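Local coordinates for protein flagellin (Burkholderia pseudomallei, PDB 4CFI) that forms, as the flagellin FliC, the building block of the bacterial flagellar filament and carries epitopes that elicit an immune response, at residues R24-N32 and I224-M234; A98-V106 and V213-N221. All coordinates share one frame; numbering follows the deposited sequence.

Contact 1: R24-N32 and I224-M234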
loop_
_atom_site.group_PDB
_atom_site.type_symbol
_atom_site.label_atom_id
_atom_site.label_comp_id
_atom_site.label_asym_id
_atom_site.label_seq_id
_atom_site.Cartn_x
_atom_site.Cartn_y
_atom_site.Cartn_z
ATOM N N ARG A 24 -3.848 10.824 -3.470
ATOM C CA ARG A 24 -3.474 9.988 -4.635
ATOM C C ARG A 24 -3.062 10.847 -5.827
ATOM O O ARG A 24 -2.024 10.600 -6.450
ATOM C CB ARG A 24 -4.611 9.034 -5.072
ATOM C CG ARG A 24 -4.436 8.422 -6.465
ATOM C CD ARG A 24 -5.611 7.532 -6.862
ATOM N NE ARG A 24 -5.717 6.329 -6.042
ATOM C CZ ARG A 24 -6.859 5.708 -5.740
ATOM N NH1 ARG A 24 -8.022 6.169 -6.174
ATOM N NH2 ARG A 24 -6.829 4.619 -4.995
ATOM N N GLN A 25 -3.890 11.830 -6.177
ATOM C CA GLN A 25 -3.571 12.663 -7.332
ATOM C C GLN A 25 -2.282 13.453 -7.084
ATOM O O GLN A 25 -1.469 13.599 -7.997
ATOM C CB GLN A 25 -4.708 13.630 -7.702
ATOM C CG GLN A 25 -6.128 13.084 -7.672
ATOM C CD GLN A 25 -6.325 11.719 -8.328
ATOM O OE1 GLN A 25 -5.696 11.375 -9.339
ATOM N NE2 GLN A 25 -7.252 10.943 -7.763
ATOM N N LEU A 26 -2.071 13.948 -5.865
ATOM C CA LEU A 26 -0.834 14.676 -5.567
ATOM C C LEU A 26 0.400 13.768 -5.688
ATOM O O LEU A 26 1.434 14.176 -6.217
ATOM C CB LEU A 26 -0.906 15.294 -4.166
ATOM C CG LEU A 26 -1.954 16.410 -4.018
ATOM C CD1 LEU A 26 -2.292 16.601 -2.542
ATOM C CD2 LEU A 26 -1.499 17.729 -4.640
ATOM N N ALA A 27 0.288 12.550 -5.176
ATOM C CA ALA A 27 1.369 11.590 -5.298
ATOM C C ALA A 27 1.692 11.261 -6.762
ATOM O O ALA A 27 2.866 11.124 -7.121
ATOM C CB ALA A 27 1.028 10.327 -4.537
ATOM N N VAL A 28 0.657 11.100 -7.591
ATOM C CA VAL A 28 0.849 10.894 -9.030
ATOM C C VAL A 28 1.609 12.084 -9.618
ATOM O O VAL A 28 2.593 11.910 -10.336
ATOM C CB VAL A 28 -0.487 10.653 -9.773
ATOM C CG1 VAL A 28 -0.300 10.684 -11.288
ATOM C CG2 VAL A 28 -1.078 9.324 -9.345
ATOM N N GLN A 29 1.169 13.293 -9.291
ATOM C CA GLN A 29 1.827 14.509 -9.772
ATOM C C GLN A 29 3.301 14.558 -9.363
ATOM O O GLN A 29 4.166 14.979 -10.141
ATOM C CB GLN A 29 1.101 15.750 -9.248
ATOM C CG GLN A 29 1.500 17.023 -9.982
ATOM C CD GLN A 29 0.790 18.293 -9.517
ATOM O OE1 GLN A 29 1.211 19.393 -9.883
ATOM N NE2 GLN A 29 -0.272 18.162 -8.720
ATOM N N ALA A 30 3.594 14.123 -8.142
ATOM C CA ALA A 30 4.937 14.200 -7.598
ATOM C C ALA A 30 5.867 13.132 -8.165
ATOM O O ALA A 30 7.072 13.219 -8.009
ATOM C CB ALA A 30 4.899 14.080 -6.087
ATOM N N SER A 31 5.309 12.111 -8.801
ATOM C CA SER A 31 6.129 10.991 -9.233
ATOM C C SER A 31 6.363 10.939 -10.747
ATOM O O SER A 31 7.049 10.043 -11.231
ATOM C CB SER A 31 5.507 9.689 -8.731
ATOM O OG SER A 31 4.279 9.451 -9.376
ATOM N N ASN A 32 5.842 11.915 -11.483
ATOM C CA ASN A 32 5.844 11.856 -12.959
ATOM C C ASN A 32 7.191 12.170 -13.625
ATOM O O ASN A 32 7.501 11.632 -14.692
ATOM C CB ASN A 32 4.738 12.757 -13.537
ATOM C CG ASN A 32 3.340 12.134 -13.439
ATOM O OD1 ASN A 32 2.336 12.844 -13.527
ATOM N ND2 ASN A 32 3.268 10.812 -13.267
ATOM N N ILE A 224 5.566 12.898 -0.014
ATOM C CA ILE A 224 5.678 12.696 -1.466
ATOM C C ILE A 224 6.790 13.529 -2.096
ATOM O O ILE A 224 6.889 13.612 -3.313
ATOM C CB ILE A 224 4.323 12.918 -2.205
ATOM C CG1 ILE A 224 3.874 14.389 -2.141
ATOM C CG2 ILE A 224 3.275 11.978 -1.619
ATOM C CD1 ILE A 224 2.692 14.711 -3.029
ATOM N N SER A 225 7.643 14.116 -1.260
ATOM C CA SER A 225 8.691 14.997 -1.735
ATOM C C SER A 225 9.890 14.241 -2.298
ATOM O O SER A 225 10.831 14.882 -2.758
ATOM C CB SER A 225 9.143 15.962 -0.619
ATOM O OG SER A 225 9.894 15.314 0.378
ATOM N N THR A 226 9.878 12.906 -2.212
ATOM C CA THR A 226 10.858 12.066 -2.887
ATOM C C THR A 226 10.094 11.037 -3.698
ATOM O O THR A 226 8.929 10.726 -3.399
ATOM C CB THR A 226 11.776 11.314 -1.919
ATOM O OG1 THR A 226 11.005 10.362 -1.168
ATOM C CG2 THR A 226 12.500 12.270 -0.994
ATOM N N GLN A 227 10.742 10.491 -4.725
ATOM C CA GLN A 227 10.084 9.532 -5.620
ATOM C C GLN A 227 9.629 8.285 -4.858
ATOM O O GLN A 227 8.492 7.821 -5.025
ATOM C CB GLN A 227 11.014 9.124 -6.767
ATOM C CG GLN A 227 10.327 8.277 -7.832
ATOM C CD GLN A 227 9.450 9.109 -8.747
ATOM O OE1 GLN A 227 9.235 10.290 -8.497
ATOM N NE2 GLN A 227 8.958 8.506 -9.819
ATOM N N THR A 228 10.505 7.756 -4.006
ATOM C CA THR A 228 10.167 6.585 -3.192
ATOM C C THR A 228 8.984 6.907 -2.286
ATOM O O THR A 228 8.071 6.097 -2.166
ATOM C CB THR A 228 11.369 6.110 -2.357
ATOM O OG1 THR A 228 12.379 5.633 -3.255
ATOM C CG2 THR A 228 10.988 5.009 -1.368
ATOM N N GLY A 229 8.981 8.085 -1.678
ATOM C CA GLY A 229 7.887 8.477 -0.799
ATOM C C GLY A 229 6.566 8.621 -1.521
ATOM O O GLY A 229 5.521 8.274 -0.986
ATOM N N ALA A 230 6.603 9.126 -2.745
ATOM C CA ALA A 230 5.416 9.217 -3.590
ATOM C C ALA A 230 4.848 7.833 -3.934
ATOM O O ALA A 230 3.626 7.613 -3.895
ATOM C CB ALA A 230 5.712 10.021 -4.848
ATOM N N TYR A 231 5.735 6.902 -4.294
ATOM C CA TYR A 231 5.304 5.537 -4.548
ATOM C C TYR A 231 4.732 4.877 -3.284
ATOM O O TYR A 231 3.714 4.162 -3.365
ATOM C CB TYR A 231 6.446 4.694 -5.111
ATOM C CG TYR A 231 6.937 5.081 -6.505
ATOM C CD1 TYR A 231 6.117 5.728 -7.429
ATOM C CD2 TYR A 231 8.225 4.737 -6.915
ATOM C CE1 TYR A 231 6.584 6.046 -8.697
ATOM C CE2 TYR A 231 8.696 5.051 -8.188
ATOM C CZ TYR A 231 7.870 5.691 -9.076
ATOM O OH TYR A 231 8.349 6.017 -10.335
ATOM N N GLN A 232 5.365 5.097 -2.130
ATOM C CA GLN A 232 4.807 4.592 -0.876
ATOM C C GLN A 232 3.410 5.159 -0.631
ATOM O O GLN A 232 2.524 4.430 -0.179
ATOM C CB GLN A 232 5.711 4.961 0.293
ATOM C CG GLN A 232 6.997 4.156 0.368
ATOM C CD GLN A 232 7.925 4.687 1.447
ATOM O OE1 GLN A 232 8.274 5.871 1.437
ATOM N NE2 GLN A 232 8.339 3.827 2.376
ATOM N N ALA A 233 3.218 6.446 -0.944
ATOM C CA ALA A 233 1.910 7.085 -0.748
ATOM C C ALA A 233 0.832 6.477 -1.635
ATOM O O ALA A 233 -0.308 6.322 -1.199
ATOM C CB ALA A 233 1.991 8.588 -0.970
ATOM N N MET A 234 1.175 6.128 -2.868
ATOM C CA MET A 234 0.198 5.511 -3.755
ATOM C C MET A 234 -0.325 4.187 -3.171
ATOM O O MET A 234 -1.531 3.944 -3.171
ATOM C CB MET A 234 0.801 5.278 -5.126
ATOM C CG MET A 234 1.022 6.571 -5.885
ATOM S SD MET A 234 2.046 6.357 -7.343
ATOM C CE MET A 234 2.044 8.011 -7.990
HETATM O O HOH W 1 -3.161 5.568 -5.371
HETATM O O HOH W 2 8.594 13.050 -5.610
#
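Ala-27 and Ala-230 bring their CA atoms within 5.0 Å of each other where helix 24-31 meets helix 227-234, the axes of these short segments approaching to 8.7 Å and running roughly antiparallel, with 150° between their N-to-C directions. Such closeness matches the alanines at the interface: Ala-27, Ala-30, Ala-230 and Ala-233 present nothing larger than a methyl group. Bulkier side chains flank these methyls. Towards Leu-26 and Ala-30, Ile-224, in the turn preceding the second helix, lays CD1 against CB of Ala-30 at 3.8 Å, and its CG2 branch meets CB of Ala-27 at 4.0 Å. Beyond, Val-47 of helix 37-60 touches both Ile-224 and Leu-26. Towards Val-28 and Ser-31, Met-234, extended beyond CG, crosses Val-28 at about a right angle, its CE 3.6 Å from Val-28 CG2. The same methyl lies 3.3 Å from CA of Val-28, tighter than usual for two carbons.

Ser-31 fits as a knob into the hole made by Gln-227, Ala-230, Tyr-231 and Met-234, with CB obliquely disposed to the tyrosine ring. Beside it, Gln-227 bends at chi2 (77°), which turns its amide back across the contact. Its NE2 donates to Ser-31 O over 2.8 Å, the N-H...O angle being 164° and the acceptor lying almost in the amide plane; NE2 also donates to Tyr-231 OH at 2.6 Å. Both bonds belong to one of two modelled conformers and may be only partly populated.

A water donates to the carbonyls of both Ala-30 and Ile-224. The chemistry is therefore divided: methyl groups fill the middle, while amide and water bonds engage main-chain oxygens nearby, consistent with the close association of N- and C-terminal helices in the flagellin D1 domain.

Contact 2: A98-V106 and V213-N221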
loop_
_atom_site.group_PDB
_atom_site.type_symbol
_atom_site.label_atom_id
_atom_site.label_comp_id
_atom_site.label_asym_id
_atom_site.label_seq_id
_atom_site.Cartn_x
_atom_site.Cartn_y
_atom_site.Cartn_z
ATOM N N ALA A 98 -5.423 9.367 10.798
ATOM C CA ALA A 98 -4.349 9.151 9.834
ATOM C C ALA A 98 -3.299 8.130 10.290
ATOM O O ALA A 98 -2.698 7.442 9.463
ATOM C CB ALA A 98 -3.684 10.469 9.497
ATOM N N ALA A 99 -3.083 8.016 11.597
ATOM C CA ALA A 99 -2.103 7.076 12.140
ATOM C C ALA A 99 -2.548 5.622 12.061
ATOM O O ALA A 99 -1.727 4.725 12.266
ATOM C CB ALA A 99 -1.781 7.447 13.579
ATOM N N LYS A 100 -3.840 5.402 11.787
ATOM C CA LYS A 100 -4.451 4.085 11.881
ATOM C C LYS A 100 -4.997 3.567 10.549
ATOM O O LYS A 100 -5.577 2.488 10.511
ATOM C CB LYS A 100 -5.572 4.103 12.937
ATOM C CG LYS A 100 -5.097 4.426 14.348
ATOM C CD LYS A 100 -4.194 3.345 14.919
ATOM C CE LYS A 100 -4.505 3.068 16.382
ATOM N NZ LYS A 100 -4.035 1.710 16.771
ATOM N N ILE A 101 -4.793 4.315 9.458
ATOM C CA ILE A 101 -5.207 3.873 8.124
ATOM C C ILE A 101 -4.042 4.007 7.155
ATOM O O ILE A 101 -3.086 4.735 7.426
ATOM C CB ILE A 101 -6.461 4.631 7.596
ATOM C CG1 ILE A 101 -6.216 6.148 7.457
ATOM C CG2 ILE A 101 -7.645 4.354 8.513
ATOM C CD1 ILE A 101 -7.360 6.922 6.811
ATOM N N GLY A 102 -4.125 3.297 6.034
ATOM C CA GLY A 102 -2.985 3.148 5.163
ATOM C C GLY A 102 -1.975 2.206 5.781
ATOM O O GLY A 102 -2.285 1.396 6.651
ATOM N N GLY A 103 -0.738 2.277 5.313
ATOM C CA GLY A 103 0.256 1.293 5.712
ATOM C C GLY A 103 -0.156 -0.095 5.245
ATOM O O GLY A 103 -0.865 -0.262 4.248
ATOM N N GLY A 104 0.314 -1.093 5.965
ATOM C CA GLY A 104 0.035 -2.478 5.614
ATOM C C GLY A 104 0.844 -2.988 4.444
ATOM O O GLY A 104 1.885 -2.422 4.100
ATOM N N MET A 105 0.370 -4.097 3.858
ATOM C CA MET A 105 1.065 -4.768 2.770
ATOM C C MET A 105 0.547 -4.285 1.426
ATOM O O MET A 105 -0.616 -3.926 1.296
ATOM C CB MET A 105 0.872 -6.295 2.887
ATOM C CG MET A 105 1.427 -6.892 4.178
ATOM S SD MET A 105 1.052 -8.640 4.391
ATOM C CE MET A 105 -0.744 -8.652 4.435
ATOM N N VAL A 106 1.402 -4.322 0.414
ATOM C CA VAL A 106 0.981 -3.962 -0.933
ATOM C C VAL A 106 0.017 -5.025 -1.479
ATOM O O VAL A 106 0.270 -6.217 -1.345
ATOM C CB VAL A 106 2.193 -3.848 -1.869
ATOM C CG1 VAL A 106 1.738 -3.395 -3.251
ATOM C CG2 VAL A 106 3.243 -2.869 -1.344
ATOM N N VAL A 213 8.863 0.705 -0.731
ATOM C CA VAL A 213 7.501 0.661 -1.288
ATOM C C VAL A 213 6.728 -0.537 -0.716
ATOM O O VAL A 213 5.508 -0.469 -0.525
ATOM C CB VAL A 213 7.518 0.678 -2.838
ATOM C CG1 VAL A 213 6.121 0.561 -3.419
ATOM C CG2 VAL A 213 8.148 1.974 -3.331
ATOM N N ASN A 214 7.440 -1.629 -0.429
ATOM C CA ASN A 214 6.852 -2.803 0.181
ATOM C C ASN A 214 6.346 -2.560 1.608
ATOM O O ASN A 214 5.527 -3.326 2.094
ATOM C CB ASN A 214 7.900 -3.921 0.210
ATOM C CG ASN A 214 7.285 -5.302 0.380
ATOM O OD1 ASN A 214 6.310 -5.616 -0.262
ATOM N ND2 ASN A 214 7.879 -6.139 1.219
ATOM N N LYS A 215 6.835 -1.508 2.263
ATOM C CA LYS A 215 6.501 -1.220 3.650
ATOM C C LYS A 215 6.095 0.253 3.765
ATOM O O LYS A 215 6.793 1.064 4.396
ATOM C CB LYS A 215 7.692 -1.536 4.554
ATOM C CG LYS A 215 7.305 -2.081 5.923
ATOM C CD LYS A 215 6.536 -1.096 6.778
ATOM C CE LYS A 215 5.671 -1.883 7.745
ATOM N NZ LYS A 215 4.518 -1.181 8.368
ATOM N N PRO A 216 4.969 0.616 3.140
ATOM C CA PRO A 216 4.517 2.001 3.151
ATOM C C PRO A 216 4.149 2.481 4.560
ATOM O O PRO A 216 3.739 1.702 5.437
ATOM C CB PRO A 216 3.273 1.966 2.268
ATOM C CG PRO A 216 2.774 0.567 2.403
ATOM C CD PRO A 216 4.022 -0.258 2.425
ATOM N N GLN A 217 4.307 3.775 4.772
ATOM C CA GLN A 217 3.855 4.401 6.016
ATOM C C GLN A 217 2.331 4.465 6.084
ATOM O O GLN A 217 1.660 4.404 5.060
ATOM C CB GLN A 217 4.405 5.826 6.136
ATOM C CG GLN A 217 5.911 5.945 5.949
ATOM C CD GLN A 217 6.325 6.203 4.506
ATOM O OE1 GLN A 217 5.535 6.052 3.567
ATOM N NE2 GLN A 217 7.589 6.560 4.317
ATOM N N THR A 218 1.794 4.633 7.289
ATOM C CA THR A 218 0.388 5.025 7.441
ATOM C C THR A 218 0.185 6.425 6.856
ATOM O O THR A 218 1.143 7.172 6.600
ATOM C CB THR A 218 -0.067 5.004 8.919
ATOM O OG1 THR A 218 0.744 5.889 9.693
ATOM C CG2 THR A 218 0.022 3.556 9.489
ATOM N N VAL A 219 -1.072 6.798 6.642
ATOM C CA VAL A 219 -1.388 8.101 6.028
ATOM C C VAL A 219 -0.697 9.236 6.801
ATOM O O VAL A 219 -0.180 10.171 6.201
ATOM C CB VAL A 219 -2.906 8.290 5.915
ATOM C CG1 VAL A 219 -3.233 9.720 5.504
ATOM C CG2 VAL A 219 -3.478 7.286 4.915
ATOM N N SER A 220 -0.644 9.124 8.127
ATOM C CA SER A 220 -0.017 10.136 8.980
ATOM C C SER A 220 1.398 10.512 8.578
ATOM O O SER A 220 1.774 11.678 8.679
ATOM C CB SER A 220 -0.009 9.661 10.438
ATOM O OG SER A 220 0.717 8.451 10.593
ATOM N N ASN A 221 2.182 9.531 8.125
ATOM C CA ASN A 221 3.602 9.735 7.866
ATOM C C ASN A 221 3.975 9.699 6.385
ATOM O O ASN A 221 5.155 9.531 6.059
ATOM C CB ASN A 221 4.452 8.738 8.680
ATOM C CG ASN A 221 4.544 9.109 10.160
ATOM O OD1 ASN A 221 4.443 8.251 11.031
ATOM N ND2 ASN A 221 4.765 10.385 10.452
HETATM O O HOH W 3 3.944 -5.390 1.217
#
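Val-219 N donates to Ile-101 O at 3.0 Å with a nearly straight N-H...O angle of 171°, the more linear of two firm bonds between these loops. The other, from Ser-220 N to Ala-98 O, is equally short at 3.0 Å, but its donor stands well above the carbonyl plane. CG2 of Val-219 packs on CG1 of Ile-101 at 3.9 Å, and CB of Thr-218 lies 3.4 Å from Ile-101 O. Two hydroxyls tie the second loop internally: Thr-218 OG1 and Ser-220 OG share a 2.7 Å hydrogen bond.

The single bridge between Gly-102 and Thr-218, an antiparallel non-hydrogen-bonded pair, is framed on one side by the Val-219 bond and on the other by a weak one from Gly-103 N to Gln-217 O. Gly-103 CA lies 3.5 Å from Pro-216 O in a CA-H...O contact. A water links Val-106 N to Asn-214 O and OD1, while Asn-214 ND2 bonds the carbonyl of Gly-146.

Loops bridged in this way are consistent with the paired connections between the flagellin D1 and D2 domains. A second shell from helix 227-257 fixes them: Ser-236 OG bonds Gly-103 N and Gln-217 O, Asn-239 ND2 bonds the carbonyls of Gly-103 and Met-105, and Val-235 packs on Val-106 and Pro-216. Ala-98 and Val-219 rest on Ile-51 of helix 37-60, while Val-106 and Asn-214 touch Leu-112 of strand 111-119.

Overall arrangement
The centres of contacts 1 and 2 lie about 13 Å apart, and along the chain contact 2 is nested within the loop closed by contact 1: 24-32, 98-106, 213-221, then 224-234. Helix 227-257 serves both, pairing with helix 2-31 in contact 1 and lying beside the two loops of contact 2. The two contacts touch directly: Gln-217 NE2 probably hydrogen-bonds Gln-232 OE1, and Tyr-231 packs on Val-213. Contact 1 thus joins the helices near the chain's two ends, whereas contact 2 pairs the segments leading to strand 111-119 and returning from helix 197-213, probably where the chain passes between domains.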